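Local structure of oligopeptide-binding protein AppA (Bacillus subtilis, 1XOC) at residues S316-K321 and Q465-Y470; K452-A457 and E471-K476. The protein binds oligopeptides, including tetra- and pentapeptides but not tripeptides, as a component of an ABC permease able to replace the Opp system in sporulation and genetic competence. One frame throughout, in Å; residues are numbered along the deposited sequence.

Contact 1. Residues S316-K321 and Q465-Y470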
loop_
_atom_site.group_PDB
_atom_site.type_symbol
_atom_site.label_atom_id
_atom_site.label_comp_id
_atom_site.label_asym_id
_atom_site.label_seq_id
_atom_site.Cartn_x
_atom_site.Cartn_y
_atom_site.Cartn_z
ATOM N N SER A 316 3.409 -11.209 9.325
ATOM C CA SER A 316 2.021 -11.566 9.485
ATOM C C SER A 316 1.879 -12.844 10.296
ATOM O O SER A 316 2.601 -13.832 10.076
ATOM C CB SER A 316 1.369 -11.795 8.140
ATOM O OG SER A 316 0.043 -12.251 8.337
ATOM N N TRP A 317 0.879 -12.868 11.173
ATOM C CA TRP A 317 0.537 -14.097 11.880
ATOM C C TRP A 317 0.085 -15.183 10.909
ATOM O O TRP A 317 0.066 -16.357 11.263
ATOM C CB TRP A 317 -0.546 -13.871 12.947
ATOM C CG TRP A 317 -1.824 -13.269 12.456
ATOM C CD1 TRP A 317 -2.161 -11.957 12.509
ATOM C CD2 TRP A 317 -2.949 -13.942 11.866
ATOM N NE1 TRP A 317 -3.392 -11.759 11.971
ATOM C CE2 TRP A 317 -3.921 -12.965 11.600
ATOM C CE3 TRP A 317 -3.240 -15.264 11.568
ATOM C CZ2 TRP A 317 -5.154 -13.265 11.012
ATOM C CZ3 TRP A 317 -4.482 -15.575 11.009
ATOM C CH2 TRP A 317 -5.420 -14.578 10.736
ATOM N N ASN A 318 -0.290 -14.806 9.694
ATOM C CA ASN A 318 -0.761 -15.782 8.720
ATOM C C ASN A 318 0.342 -16.308 7.812
ATOM O O ASN A 318 0.081 -17.122 6.925
ATOM C CB ASN A 318 -1.851 -15.153 7.861
ATOM C CG ASN A 318 -2.779 -16.178 7.242
ATOM O OD1 ASN A 318 -3.093 -17.205 7.840
ATOM N ND2 ASN A 318 -3.222 -15.901 6.024
ATOM N N TYR A 319 1.561 -15.813 7.989
ATOM C CA TYR A 319 2.650 -16.209 7.124
ATOM C C TYR A 319 2.911 -17.673 7.410
ATOM O O TYR A 319 3.043 -18.056 8.580
ATOM C CB TYR A 319 3.881 -15.358 7.380
ATOM C CG TYR A 319 5.016 -15.586 6.385
ATOM C CD1 TYR A 319 6.018 -16.523 6.649
ATOM C CD2 TYR A 319 5.076 -14.892 5.183
ATOM C CE1 TYR A 319 7.052 -16.729 5.741
ATOM C CE2 TYR A 319 6.108 -15.082 4.298
ATOM C CZ TYR A 319 7.088 -15.994 4.575
ATOM O OH TYR A 319 8.119 -16.181 3.660
ATOM N N PRO A 320 2.948 -18.506 6.358
ATOM C CA PRO A 320 3.030 -19.947 6.539
ATOM C C PRO A 320 4.438 -20.380 6.904
ATOM O O PRO A 320 5.332 -20.322 6.070
ATOM C CB PRO A 320 2.607 -20.481 5.176
ATOM C CG PRO A 320 3.025 -19.451 4.237
ATOM C CD PRO A 320 2.893 -18.140 4.937
ATOM N N LYS A 321 4.614 -20.810 8.142
ATOM C CA LYS A 321 5.922 -21.155 8.679
ATOM C C LYS A 321 6.526 -22.424 8.054
ATOM O O LYS A 321 7.745 -22.518 7.875
ATOM C CB LYS A 321 5.794 -21.330 10.192
ATOM C CG LYS A 321 7.109 -21.293 10.949
ATOM C CD LYS A 321 6.968 -20.552 12.276
ATOM C CE LYS A 321 6.720 -19.054 12.080
ATOM N NZ LYS A 321 6.857 -18.321 13.374
ATOM N N GLN A 465 -7.535 -22.289 11.890
ATOM C CA GLN A 465 -8.275 -22.852 10.760
ATOM C C GLN A 465 -8.093 -21.977 9.528
ATOM O O GLN A 465 -7.916 -22.483 8.417
ATOM C CB GLN A 465 -9.760 -22.975 11.101
ATOM C CG GLN A 465 -10.056 -23.941 12.242
ATOM C CD GLN A 465 -11.510 -23.911 12.711
ATOM O OE1 GLN A 465 -11.873 -24.617 13.656
ATOM N NE2 GLN A 465 -12.344 -23.096 12.056
ATOM N N TYR A 466 -8.139 -20.662 9.740
ATOM C CA TYR A 466 -7.913 -19.684 8.676
ATOM C C TYR A 466 -6.527 -19.850 8.042
ATOM O O TYR A 466 -6.404 -19.964 6.828
ATOM C CB TYR A 466 -8.047 -18.276 9.246
ATOM C CG TYR A 466 -8.017 -17.154 8.235
ATOM C CD1 TYR A 466 -9.157 -16.806 7.525
ATOM C CD2 TYR A 466 -6.869 -16.402 8.038
ATOM C CE1 TYR A 466 -9.150 -15.745 6.619
ATOM C CE2 TYR A 466 -6.854 -15.352 7.126
ATOM C CZ TYR A 466 -7.991 -15.034 6.426
ATOM O OH TYR A 466 -8.009 -13.983 5.532
ATOM N N SER A 467 -5.491 -19.853 8.871
ATOM C CA SER A 467 -4.125 -20.008 8.398
ATOM C C SER A 467 -3.933 -21.355 7.695
ATOM O O SER A 467 -3.172 -21.468 6.745
ATOM C CB SER A 467 -3.144 -19.877 9.577
ATOM O OG SER A 467 -3.237 -18.597 10.178
ATOM N N LYS A 468 -4.622 -22.392 8.163
ATOM C CA LYS A 468 -4.445 -23.716 7.571
ATOM C C LYS A 468 -5.024 -23.753 6.167
ATOM O O LYS A 468 -4.392 -24.255 5.249
ATOM C CB LYS A 468 -5.096 -24.789 8.442
ATOM C CG LYS A 468 -4.717 -26.236 8.081
ATOM C CD LYS A 468 -3.354 -26.616 8.669
ATOM C CE LYS A 468 -2.659 -27.742 7.896
ATOM N NZ LYS A 468 -1.180 -27.483 7.758
ATOM N N GLU A 469 -6.221 -23.202 5.999
ATOM C CA GLU A 469 -6.849 -23.130 4.682
ATOM C C GLU A 469 -6.090 -22.185 3.754
ATOM O O GLU A 469 -6.070 -22.384 2.533
ATOM C CB GLU A 469 -8.312 -22.698 4.800
ATOM C CG GLU A 469 -9.236 -23.865 5.172
ATOM C CD GLU A 469 -9.551 -24.779 3.986
ATOM O OE1 GLU A 469 -9.764 -24.238 2.871
ATOM O OE2 GLU A 469 -9.607 -26.019 4.172
ATOM N N TYR A 470 -5.456 -21.159 4.324
ATOM C CA TYR A 470 -4.644 -20.244 3.522
ATOM C C TYR A 470 -3.389 -20.885 2.948
ATOM O O TYR A 470 -2.876 -20.411 1.946
ATOM C CB TYR A 470 -4.332 -18.924 4.261
ATOM C CG TYR A 470 -5.047 -17.777 3.591
ATOM C CD1 TYR A 470 -6.311 -17.378 3.997
ATOM C CD2 TYR A 470 -4.487 -17.146 2.492
ATOM C CE1 TYR A 470 -6.996 -16.356 3.337
ATOM C CE2 TYR A 470 -5.158 -16.135 1.832
ATOM C CZ TYR A 470 -6.413 -15.729 2.255
ATOM O OH TYR A 470 -7.102 -14.702 1.593
HETATM O O HOH W 1 -0.936 -19.721 6.517
#
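A buried, mainly side-chain contact docks Trp317 and Asn318, from the loop that follows strand 306-307, onto Tyr466, Ser467 and Tyr470 of helix 463-480. The amide of Asn318 carries it. CG lies anti to the backbone N (chi1 -156°), and the oxygen and nitrogen of the amide meet different partners. Asn318 OD1 lies 2.7 Å from Ser467 OG, a hydroxyl that also reaches the carbonyl of Arg463. Asn318 ND2 lies by both tyrosine rings, 3.6 Å from Tyr470 CG and 3.8 Å from Tyr466 CE2, with the amide plane turned 77° from the Tyr470 ring. Both tyrosine hydroxyls are held further on, Tyr466 by Pro425 O and Tyr470 by Gln427 N. Trp317 crosses Tyr466 at about a right angle, its CH2 3.6 Å from Tyr466 CD2, the ring planes inclined at 46°, while Ser467 OG sits at the indole edge near its plane. A water donates to Asn318 O and to Ser467 O, each 2.8 Å away, and so joins the two backbones. Behind Asn318, its N-H bonds to Ser316 OG at 2.9 Å, an ST turn within the type I beta turn from Ser316 to Tyr319.

Contact 2. Residues K452-A457 and E471-K476; sequences KLMKDA and EQIYQK
Lys452 NZ binds Asp456 OD2 at 2.6 Å, on the syn lone pair, a salt bridge one turn along helix 448-457; it takes no part in the packing made by Leu453, Met454 and Ala457 of the same helix. That packing turns on Ile473. Its CG1 lies anti to the carbonyl carbon (chi1 -70°) and touches Leu453 CB at 3.6 Å. Beyond CG1 the chain runs on extended (chi2 163°), which sets Ile473 CD1 against the facing helix, 3.8 Å from the backbone N of Met454 and 3.9 Å from Met454 CG. Ile473 CG2, the other branch, meets the same Met454 CG, so that methylene touches both arms of the isoleucine, while Ala457 CB is a more distant neighbour of Ile473 CD1. An alanine in place of Ile473 would probably open a gap between the helices, leaving Leu453 CB and Met454 CG without their apolar mates. The two helices form an antiparallel alpha-alpha hairpin, joined by a short connection, with local axes 9.8 Å apart and their directions at 153°. No hydrogen bond crosses between the segments. Leu453 reaches Gln472 and Lys476 with its two methyls: CD2 lies 3.9 Å from Gln472 OE1, and CD1 3.9 Å from Lys476 CE, each side chain crossing the leucine at about a right angle. Lys476 thus lends its aliphatic portion to the apolar seam; its chain bends at the last torsion, and NZ is hydrogen-bonded to Glu449 OE1, one turn before Leu453. A bound zinc ion lies about 4 Å from the lysine side chain, which also touches a crystal neighbour. Leu453 further meets Glu469, and Ala457 meets Tyr470, carrying the hairpin interface back toward its connection.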
loop_
_atom_site.group_PDB
_atom_site.type_symbol
_atom_site.label_atom_id
_atom_site.label_comp_id
_atom_site.label_asym_id
_atom_site.label_seq_id
_atom_site.Cartn_x
_atom_site.Cartn_y
_atom_site.Cartn_z
ATOM N N LYS A 452 -12.598 -19.417 -5.211
ATOM C CA LYS A 452 -13.440 -20.115 -4.264
ATOM C C LYS A 452 -12.813 -20.218 -2.871
ATOM O O LYS A 452 -13.483 -20.025 -1.869
ATOM C CB LYS A 452 -13.757 -21.516 -4.789
ATOM C CG LYS A 452 -14.700 -22.277 -3.865
ATOM C CD LYS A 452 -15.385 -23.472 -4.518
ATOM C CE LYS A 452 -16.751 -23.762 -3.873
ATOM N NZ LYS A 452 -16.777 -23.591 -2.391
ATOM N N LEU A 453 -11.542 -20.579 -2.812
ATOM C CA LEU A 453 -10.838 -20.695 -1.534
ATOM C C LEU A 453 -10.786 -19.371 -0.760
ATOM O O LEU A 453 -11.022 -19.342 0.446
ATOM C CB LEU A 453 -9.415 -21.216 -1.754
ATOM C CG LEU A 453 -9.267 -22.667 -2.207
ATOM C CD1 LEU A 453 -7.867 -22.935 -2.702
ATOM C CD2 LEU A 453 -9.619 -23.621 -1.082
ATOM N N MET A 454 -10.458 -18.292 -1.465
ATOM C CA MET A 454 -10.414 -16.943 -0.885
ATOM C C MET A 454 -11.772 -16.459 -0.385
ATOM O O MET A 454 -11.872 -15.874 0.693
ATOM C CB MET A 454 -9.845 -15.959 -1.916
ATOM C CG MET A 454 -8.344 -16.136 -2.143
ATOM S SD MET A 454 -7.568 -14.909 -3.230
ATOM C CE MET A 454 -7.994 -15.528 -4.851
ATOM N N LYS A 455 -12.811 -16.697 -1.176
ATOM C CA LYS A 455 -14.174 -16.378 -0.785
ATOM C C LYS A 455 -14.599 -17.184 0.452
ATOM O O LYS A 455 -15.107 -16.618 1.428
ATOM C CB LYS A 455 -15.119 -16.659 -1.957
ATOM C CG LYS A 455 -16.574 -16.239 -1.754
ATOM C CD LYS A 455 -17.480 -16.998 -2.735
ATOM C CE LYS A 455 -18.956 -16.732 -2.503
ATOM N NZ LYS A 455 -19.827 -17.560 -3.402
ATOM N N ASP A 456 -14.388 -18.502 0.411
ATOM C CA ASP A 456 -14.793 -19.381 1.518
ATOM C C ASP A 456 -13.983 -19.101 2.786
ATOM O O ASP A 456 -14.495 -19.241 3.893
ATOM C CB ASP A 456 -14.680 -20.869 1.132
ATOM C CG ASP A 456 -15.692 -21.297 0.045
ATOM O OD1 ASP A 456 -16.652 -20.554 -0.291
ATOM O OD2 ASP A 456 -15.513 -22.411 -0.486
ATOM N N ALA A 457 -12.738 -18.650 2.629
ATOM C CA ALA A 457 -11.875 -18.349 3.783
ATOM C C ALA A 457 -12.444 -17.250 4.671
ATOM O O ALA A 457 -12.193 -17.237 5.872
ATOM C CB ALA A 457 -10.465 -17.987 3.333
ATOM N N GLU A 471 -2.897 -21.971 3.532
ATOM C CA GLU A 471 -1.781 -22.694 2.899
ATOM C C GLU A 471 -2.110 -23.082 1.439
ATOM O O GLU A 471 -1.270 -22.967 0.547
ATOM C CB GLU A 471 -1.421 -23.948 3.698
ATOM C CG GLU A 471 -0.779 -23.666 5.048
ATOM C CD GLU A 471 -0.594 -24.923 5.911
ATOM O OE1 GLU A 471 -0.915 -26.056 5.457
ATOM O OE2 GLU A 471 -0.131 -24.775 7.069
ATOM N N GLN A 472 -3.339 -23.533 1.204
ATOM C CA GLN A 472 -3.782 -23.883 -0.140
ATOM C C GLN A 472 -3.827 -22.690 -1.077
ATOM O O GLN A 472 -3.542 -22.825 -2.251
ATOM C CB GLN A 472 -5.175 -24.499 -0.106
ATOM C CG GLN A 472 -5.262 -25.791 0.633
ATOM C CD GLN A 472 -6.655 -26.372 0.561
ATOM O OE1 GLN A 472 -7.183 -26.599 -0.531
ATOM N NE2 GLN A 472 -7.263 -26.614 1.721
ATOM N N ILE A 473 -4.229 -21.534 -0.567
ATOM C CA ILE A 473 -4.309 -20.320 -1.389
ATOM C C ILE A 473 -2.901 -19.888 -1.800
ATOM O O ILE A 473 -2.646 -19.601 -2.966
ATOM C CB ILE A 473 -5.050 -19.193 -0.646
ATOM C CG1 ILE A 473 -6.527 -19.534 -0.517
ATOM C CG2 ILE A 473 -4.919 -17.871 -1.393
ATOM C CD1 ILE A 473 -7.293 -18.717 0.545
ATOM N N TYR A 474 -1.987 -19.855 -0.841
ATOM C CA TYR A 474 -0.584 -19.584 -1.138
ATOM C C TYR A 474 0.000 -20.532 -2.180
ATOM O O TYR A 474 0.712 -20.095 -3.077
ATOM C CB TYR A 474 0.231 -19.673 0.144
ATOM C CG TYR A 474 -0.070 -18.594 1.148
ATOM C CD1 TYR A 474 -0.050 -18.874 2.500
ATOM C CD2 TYR A 474 -0.321 -17.275 0.753
ATOM C CE1 TYR A 474 -0.300 -17.895 3.426
ATOM C CE2 TYR A 474 -0.577 -16.292 1.676
ATOM C CZ TYR A 474 -0.542 -16.607 3.004
ATOM O OH TYR A 474 -0.795 -15.656 3.927
ATOM N N GLN A 475 -0.285 -21.829 -2.067
ATOM C CA GLN A 475 0.161 -22.782 -3.079
ATOM C C GLN A 475 -0.308 -22.403 -4.474
ATOM O O GLN A 475 0.460 -22.462 -5.418
ATOM C CB GLN A 475 -0.324 -24.203 -2.768
ATOM C CG GLN A 475 0.439 -24.886 -1.659
ATOM C CD GLN A 475 1.857 -25.269 -2.030
ATOM O OE1 GLN A 475 2.648 -25.619 -1.156
ATOM N NE2 GLN A 475 2.188 -25.214 -3.320
ATOM N N LYS A 476 -1.584 -22.071 -4.607
ATOM C CA LYS A 476 -2.146 -21.755 -5.919
ATOM C C LYS A 476 -1.548 -20.468 -6.486
ATOM O O LYS A 476 -1.196 -20.418 -7.657
ATOM C CB LYS A 476 -3.669 -21.670 -5.869
ATOM C CG LYS A 476 -4.324 -23.032 -5.643
ATOM C CD LYS A 476 -5.784 -23.064 -6.083
ATOM C CE LYS A 476 -6.360 -24.475 -6.008
ATOM N NZ LYS A 476 -5.769 -25.424 -7.006
#

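How the contacts relate
From the N terminus the chain first reaches 316-321, then 452-457, and only afterwards 465-470 and 471-476. Contact 1 closes a long loop, with 143 intervening residues of mixed helix, strand and coil; contact 2 closes a short one of 13. Their segments alternate, so the loops cross rather than nest. Helix 463-480 belongs to both, packing against the loop after strand 306-307 and against helix 448-457, with the contact centres about 11 Å apart. They also touch directly: Tyr474 OH approaches Asn318 ND2 at 3.2 Å, its ring packs on Pro320, and Ala457 O lies 3.5 Å from Tyr466 CE1.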